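Side-chain contacts in CbsA (Xanthomonas oryzae pv. oryzae, PDB 5XYH), which probably hydrolyses 1,4-beta-glucosidic linkages of cellulose from the chain ends to release cellobiose, as a cell-wall-degrading exoglucanase of a rice pathogen: residues A[277-282]-A[291-296]; A[231-236]-A[269-274]. One frame throughout, in Å; residues are numbered along the deposited sequence. Where two conformers were deposited one is given.

Contact 1 (A[277-282]-A[291-296]); sequences VLYNAF and IGFLID
Tyr279 and Phe293 meet in an apolar helix-on-sheet contact, fully buried, where helix 271-284 lies against strand 292-296, the strand that follows it in the chain. The two short axes run nearly antiparallel, at 156°, with 9.7 Å between them at closest approach. Phe293 reaches from the strand toward the helix and carries the far end of its ring to the backbone and first side-chain carbons of Leu278 and Tyr279: CE1 sits 3.6 Å from CB of Tyr279, CZ comes within 3.5 Å of the Tyr279 N, and CE2 lies 3.7 Å from CB of Leu278, whose side chain crosses that of Phe293 at about a right angle. Phe293 CE1 approaches the Tyr279 ring at its edge, in the ring plane. The chi1 of Tyr279, 173°, turns CG away from the backbone N, and the ring crosses the Ile291 side chain obliquely, its CE1 3.7 Å from CG1 of Ile291. The gamma-1 branch of Ile291 then carries CD1 onward, so that it lies between the Tyr279 ring and CB of Phe282, 3.8 Å from the latter. Phe282 meets Phe293 more distantly, CD2 to CZ at 4.3 Å. Beyond the pair, Phe230 of the neighbouring parallel strand stacks on Phe282, His353 stacks on Tyr279, and the Tyr279 hydroxyl is hydrogen-bonded to the Ser289 carbonyl oxygen. A helix packed antiparallel on the strand that comes next, itself parallel to strand 229-232, is the alpha/beta layering of the distorted barrel of glycosyl hydrolase family 6.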
loop_
_atom_site.group_PDB
_atom_site.type_symbol
_atom_site.label_atom_id
_atom_site.label_comp_id
_atom_site.label_asym_id
_atom_site.label_seq_id
_atom_site.Cartn_x
_atom_site.Cartn_y
_atom_site.Cartn_z
ATOM N N VAL A 277 0.325 -17.081 4.413
ATOM C CA VAL A 277 0.145 -17.263 5.848
ATOM C C VAL A 277 -1.178 -16.655 6.302
ATOM O O VAL A 277 -1.942 -17.274 7.058
ATOM C CB VAL A 277 1.353 -16.663 6.591
ATOM C CG1 VAL A 277 1.007 -16.314 8.012
ATOM C CG2 VAL A 277 2.531 -17.637 6.530
ATOM N N LEU A 278 -1.486 -15.444 5.828
ATOM C CA LEU A 278 -2.735 -14.796 6.214
ATOM C C LEU A 278 -3.940 -15.538 5.649
ATOM O O LEU A 278 -4.919 -15.768 6.364
ATOM C CB LEU A 278 -2.734 -13.340 5.747
ATOM C CG LEU A 278 -1.818 -12.422 6.567
ATOM C CD1 LEU A 278 -1.839 -11.008 6.015
ATOM C CD2 LEU A 278 -2.240 -12.430 8.027
ATOM N N TYR A 279 -3.880 -15.910 4.368
ATOM C CA TYR A 279 -4.971 -16.642 3.736
ATOM C C TYR A 279 -5.355 -17.875 4.550
ATOM O O TYR A 279 -6.535 -18.095 4.849
ATOM C CB TYR A 279 -4.577 -17.038 2.312
ATOM C CG TYR A 279 -5.609 -17.938 1.671
ATOM C CD1 TYR A 279 -6.709 -17.399 0.998
ATOM C CD2 TYR A 279 -5.511 -19.325 1.770
ATOM C CE1 TYR A 279 -7.677 -18.219 0.424
ATOM C CE2 TYR A 279 -6.481 -20.156 1.206
ATOM C CZ TYR A 279 -7.558 -19.592 0.528
ATOM O OH TYR A 279 -8.515 -20.399 -0.036
ATOM N N ASN A 280 -4.364 -18.690 4.927
ATOM C CA ASN A 280 -4.647 -19.909 5.678
ATOM C C ASN A 280 -5.235 -19.600 7.043
ATOM O O ASN A 280 -6.144 -20.295 7.512
ATOM C CB ASN A 280 -3.375 -20.745 5.817
ATOM C CG ASN A 280 -2.959 -21.354 4.512
ATOM O OD1 ASN A 280 -3.803 -21.703 3.693
ATOM N ND2 ASN A 280 -1.662 -21.464 4.292
ATOM N N ALA A 281 -4.740 -18.555 7.692
ATOM C CA ALA A 281 -5.278 -18.187 8.992
ATOM C C ALA A 281 -6.720 -17.699 8.880
ATOM O O ALA A 281 -7.547 -17.986 9.759
ATOM C CB ALA A 281 -4.397 -17.121 9.635
ATOM N N PHE A 282 -7.043 -16.944 7.822
ATOM C CA PHE A 282 -8.413 -16.442 7.694
ATOM C C PHE A 282 -9.375 -17.574 7.361
ATOM O O PHE A 282 -10.464 -17.667 7.940
ATOM C CB PHE A 282 -8.490 -15.329 6.645
ATOM C CG PHE A 282 -8.120 -13.979 7.177
ATOM C CD1 PHE A 282 -8.862 -13.392 8.195
ATOM C CD2 PHE A 282 -7.027 -13.299 6.683
ATOM C CE1 PHE A 282 -8.519 -12.151 8.702
ATOM C CE2 PHE A 282 -6.685 -12.063 7.172
ATOM C CZ PHE A 282 -7.422 -11.487 8.186
ATOM N N ILE A 291 -11.673 -15.936 -0.758
ATOM C CA ILE A 291 -11.077 -14.632 -0.491
ATOM C C ILE A 291 -9.791 -14.500 -1.297
ATOM O O ILE A 291 -9.069 -15.478 -1.529
ATOM C CB ILE A 291 -10.798 -14.403 1.002
ATOM C CG1 ILE A 291 -9.961 -15.550 1.569
ATOM C CG2 ILE A 291 -12.101 -14.227 1.744
ATOM C CD1 ILE A 291 -9.357 -15.252 2.916
ATOM N N GLY A 292 -9.524 -13.281 -1.762
ATOM C CA GLY A 292 -8.345 -13.033 -2.566
ATOM C C GLY A 292 -7.408 -12.021 -1.933
ATOM O O GLY A 292 -7.808 -11.244 -1.060
ATOM N N PHE A 293 -6.148 -12.031 -2.349
ATOM C CA PHE A 293 -5.175 -11.069 -1.847
ATOM C C PHE A 293 -4.616 -10.232 -2.988
ATOM O O PHE A 293 -4.280 -10.760 -4.055
ATOM C CB PHE A 293 -4.035 -11.774 -1.102
ATOM C CG PHE A 293 -4.401 -12.191 0.298
ATOM C CD1 PHE A 293 -5.276 -13.242 0.510
ATOM C CD2 PHE A 293 -3.866 -11.537 1.397
ATOM C CE1 PHE A 293 -5.628 -13.638 1.806
ATOM C CE2 PHE A 293 -4.209 -11.926 2.690
ATOM C CZ PHE A 293 -5.093 -12.984 2.890
ATOM N N LEU A 294 -4.528 -8.920 -2.760
ATOM C CA LEU A 294 -3.732 -8.040 -3.599
ATOM C C LEU A 294 -2.363 -7.846 -2.950
ATOM O O LEU A 294 -2.225 -7.903 -1.722
ATOM C CB LEU A 294 -4.417 -6.682 -3.799
ATOM C CG LEU A 294 -5.889 -6.709 -4.213
ATOM C CD1 LEU A 294 -6.440 -5.312 -4.430
ATOM C CD2 LEU A 294 -6.067 -7.571 -5.478
ATOM N N ILE A 295 -1.345 -7.644 -3.788
ATOM C CA ILE A 295 -0.028 -7.211 -3.335
ATOM C C ILE A 295 0.354 -5.964 -4.122
ATOM O O ILE A 295 0.257 -5.944 -5.353
ATOM C CB ILE A 295 1.037 -8.312 -3.492
ATOM C CG1 ILE A 295 0.636 -9.537 -2.646
ATOM C CG2 ILE A 295 2.413 -7.770 -3.079
ATOM C CD1 ILE A 295 1.486 -10.795 -2.876
ATOM N N ASP A 296 0.745 -4.913 -3.405
ATOM C CA ASP A 296 1.239 -3.688 -4.031
ATOM C C ASP A 296 2.677 -3.923 -4.479
ATOM O O ASP A 296 3.575 -4.066 -3.643
ATOM C CB ASP A 296 1.163 -2.527 -3.044
ATOM C CG ASP A 296 1.521 -1.177 -3.672
ATOM O OD1 ASP A 296 2.075 -1.136 -4.806
ATOM O OD2 ASP A 296 1.230 -0.152 -3.014
#

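Contact 2 (A[231-236]-A[269-274]); sequences ITNTAN and FDESTY
At the C-terminal end of parallel strand 229-232, where the chain leaves the barrel through a type II turn from Asn233 to Asn236, Thr232 and Asn233 meet Glu271 in the first turn of helix 271-284. The Thr232 hydroxyl donates from OG1 to OE1 of Glu271 over 2.8 Å, reaching the carboxylate on its anti side and 19° out of its plane. A bend at chi2 (-56°) folds the Glu271 chain so that the carboxylate also lies over the Asn233 amide: the two planes are stacked, 21° apart, with Asn233 OD1 3.6 Å from Glu271 CD. The amide itself is held from elsewhere, ND2 by the carbonyl of Asp296 and OD1 by the Thr238 N. Beside the polar pair, the methyl CG2 of Thr232 packs 3.7 Å from CD2 of Tyr274, one turn on. Asp270 caps the helix: its OD1 accepts from Thr273 N at 2.8 Å and from Thr273 OG1. The Thr232 bond ties the buried carboxylate to the strand end, and the stacked amide, fixed by its own bonds, probably restricts its rotation.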
loop_
_atom_site.group_PDB
_atom_site.type_symbol
_atom_site.label_atom_id
_atom_site.label_comp_id
_atom_site.label_asym_id
_atom_site.label_seq_id
_atom_site.Cartn_x
_atom_site.Cartn_y
_atom_site.Cartn_z
ATOM N N ILE A 231 -5.227 -6.728 1.095
ATOM C CA ILE A 231 -4.067 -6.269 0.336
ATOM C C ILE A 231 -2.887 -6.080 1.278
ATOM O O ILE A 231 -3.033 -5.510 2.362
ATOM C CB ILE A 231 -4.341 -4.959 -0.452
ATOM C CG1 ILE A 231 -3.064 -4.497 -1.157
ATOM C CG2 ILE A 231 -4.900 -3.846 0.440
ATOM C CD1 ILE A 231 -3.248 -3.330 -2.117
ATOM N N THR A 232 -1.713 -6.542 0.853
ATOM C CA THR A 232 -0.465 -6.349 1.579
ATOM C C THR A 232 0.477 -5.439 0.788
ATOM O O THR A 232 0.314 -5.237 -0.422
ATOM C CB THR A 232 0.232 -7.688 1.855
ATOM O OG1 THR A 232 0.886 -8.149 0.662
ATOM C CG2 THR A 232 -0.776 -8.744 2.337
ATOM N N ASN A 233 1.458 -4.874 1.496
ATOM C CA ASN A 233 2.573 -4.104 0.936
ATOM C C ASN A 233 2.176 -2.726 0.430
ATOM O O ASN A 233 3.000 -2.075 -0.238
ATOM C CB ASN A 233 3.293 -4.847 -0.198
ATOM C CG ASN A 233 4.803 -4.613 -0.176
ATOM O OD1 ASN A 233 5.406 -4.530 0.896
ATOM N ND2 ASN A 233 5.421 -4.537 -1.358
ATOM N N THR A 234 0.968 -2.246 0.748
ATOM C CA THR A 234 0.517 -0.946 0.263
ATOM C C THR A 234 1.531 0.128 0.618
ATOM O O THR A 234 1.841 0.336 1.796
ATOM C CB THR A 234 -0.843 -0.587 0.862
ATOM O OG1 THR A 234 -1.813 -1.588 0.511
ATOM C CG2 THR A 234 -1.305 0.753 0.299
ATOM N N ALA A 235 2.065 0.783 -0.409
ATOM C CA ALA A 235 3.032 1.864 -0.260
ATOM C C ALA A 235 4.329 1.412 0.401
ATOM O O ALA A 235 5.138 2.260 0.808
ATOM C CB ALA A 235 2.426 3.040 0.525
ATOM N N ASN A 236 4.567 0.103 0.540
ATOM C CA ASN A 236 5.842 -0.333 1.097
ATOM C C ASN A 236 6.693 -1.007 0.021
ATOM O O ASN A 236 6.375 -0.974 -1.177
ATOM C CB ASN A 236 5.648 -1.254 2.317
ATOM C CG ASN A 236 6.768 -1.086 3.352
ATOM O OD1 ASN A 236 7.897 -1.562 3.153
ATOM N ND2 ASN A 236 6.464 -0.393 4.454
ATOM N N PHE A 269 9.650 -13.420 5.064
ATOM C CA PHE A 269 10.684 -12.682 4.352
ATOM C C PHE A 269 10.155 -11.898 3.166
ATOM O O PHE A 269 10.831 -10.964 2.712
ATOM C CB PHE A 269 11.762 -13.637 3.812
ATOM C CG PHE A 269 12.585 -14.320 4.872
ATOM C CD1 PHE A 269 12.387 -14.058 6.219
ATOM C CD2 PHE A 269 13.569 -15.231 4.502
ATOM C CE1 PHE A 269 13.151 -14.703 7.179
ATOM C CE2 PHE A 269 14.339 -15.874 5.447
ATOM C CZ PHE A 269 14.133 -15.611 6.793
ATOM N N ASP A 270 8.991 -12.269 2.634
ATOM C CA ASP A 270 8.485 -11.644 1.422
ATOM C C ASP A 270 6.956 -11.620 1.450
ATOM O O ASP A 270 6.308 -12.224 2.321
ATOM C CB ASP A 270 9.027 -12.344 0.161
ATOM C CG ASP A 270 8.728 -13.852 0.127
ATOM O OD1 ASP A 270 7.576 -14.261 0.381
ATOM O OD2 ASP A 270 9.652 -14.630 -0.187
ATOM N N GLU A 271 6.381 -10.899 0.481
ATOM C CA GLU A 271 4.937 -10.690 0.467
ATOM C C GLU A 271 4.175 -11.924 0.004
ATOM O O GLU A 271 3.020 -12.115 0.402
ATOM C CB GLU A 271 4.594 -9.482 -0.409
ATOM C CG GLU A 271 5.143 -8.168 0.203
ATOM C CD GLU A 271 4.646 -7.953 1.621
ATOM O OE1 GLU A 271 3.434 -7.675 1.794
ATOM O OE2 GLU A 271 5.460 -8.052 2.566
ATOM N N SER A 272 4.785 -12.762 -0.837
ATOM C CA SER A 272 4.119 -13.998 -1.239
ATOM C C SER A 272 3.907 -14.911 -0.040
ATOM O O SER A 272 2.803 -15.419 0.180
ATOM C CB SER A 272 4.923 -14.705 -2.325
ATOM O OG SER A 272 4.856 -13.981 -3.540
ATOM N N THR A 273 4.958 -15.123 0.757
ATOM C CA THR A 273 4.809 -15.914 1.975
ATOM C C THR A 273 3.791 -15.276 2.927
ATOM O O THR A 273 2.937 -15.974 3.495
ATOM C CB THR A 273 6.176 -16.074 2.660
ATOM O OG1 THR A 273 7.146 -16.531 1.703
ATOM C CG2 THR A 273 6.105 -17.058 3.827
ATOM N N TYR A 274 3.842 -13.947 3.075
ATOM C CA TYR A 274 2.931 -13.244 3.982
ATOM C C TYR A 274 1.468 -13.459 3.585
ATOM O O TYR A 274 0.620 -13.771 4.436
ATOM C CB TYR A 274 3.281 -11.752 4.004
ATOM C CG TYR A 274 2.493 -10.920 5.005
ATOM C CD1 TYR A 274 2.285 -11.370 6.303
ATOM C CD2 TYR A 274 1.963 -9.675 4.650
ATOM C CE1 TYR A 274 1.557 -10.617 7.222
ATOM C CE2 TYR A 274 1.246 -8.899 5.568
ATOM C CZ TYR A 274 1.046 -9.381 6.850
ATOM O OH TYR A 274 0.340 -8.642 7.755
#

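How the contacts relate
Both contacts are buried and both join helix 271-284 to the parallel strands of the barrel sheet, in which 229-232 and 292-296 are neighbours; their centres lie about 10 Å apart. Contact 1 takes the later half of the helix and the beginning of its strand, and relies on aromatic and aliphatic packing. Contact 2, nearer the centre of the chain, takes the first helical turn and a strand's C-terminal end, where hydroxyl, amide and carboxylate groups join the apolar packing. Main chain joins them directly: Leu294 O lies 3.0 Å from Thr232 N, a probable hydrogen bond. The pair exemplifies how one barrel helix can meet the sheet through polar bonding at its start and apolar packing further along.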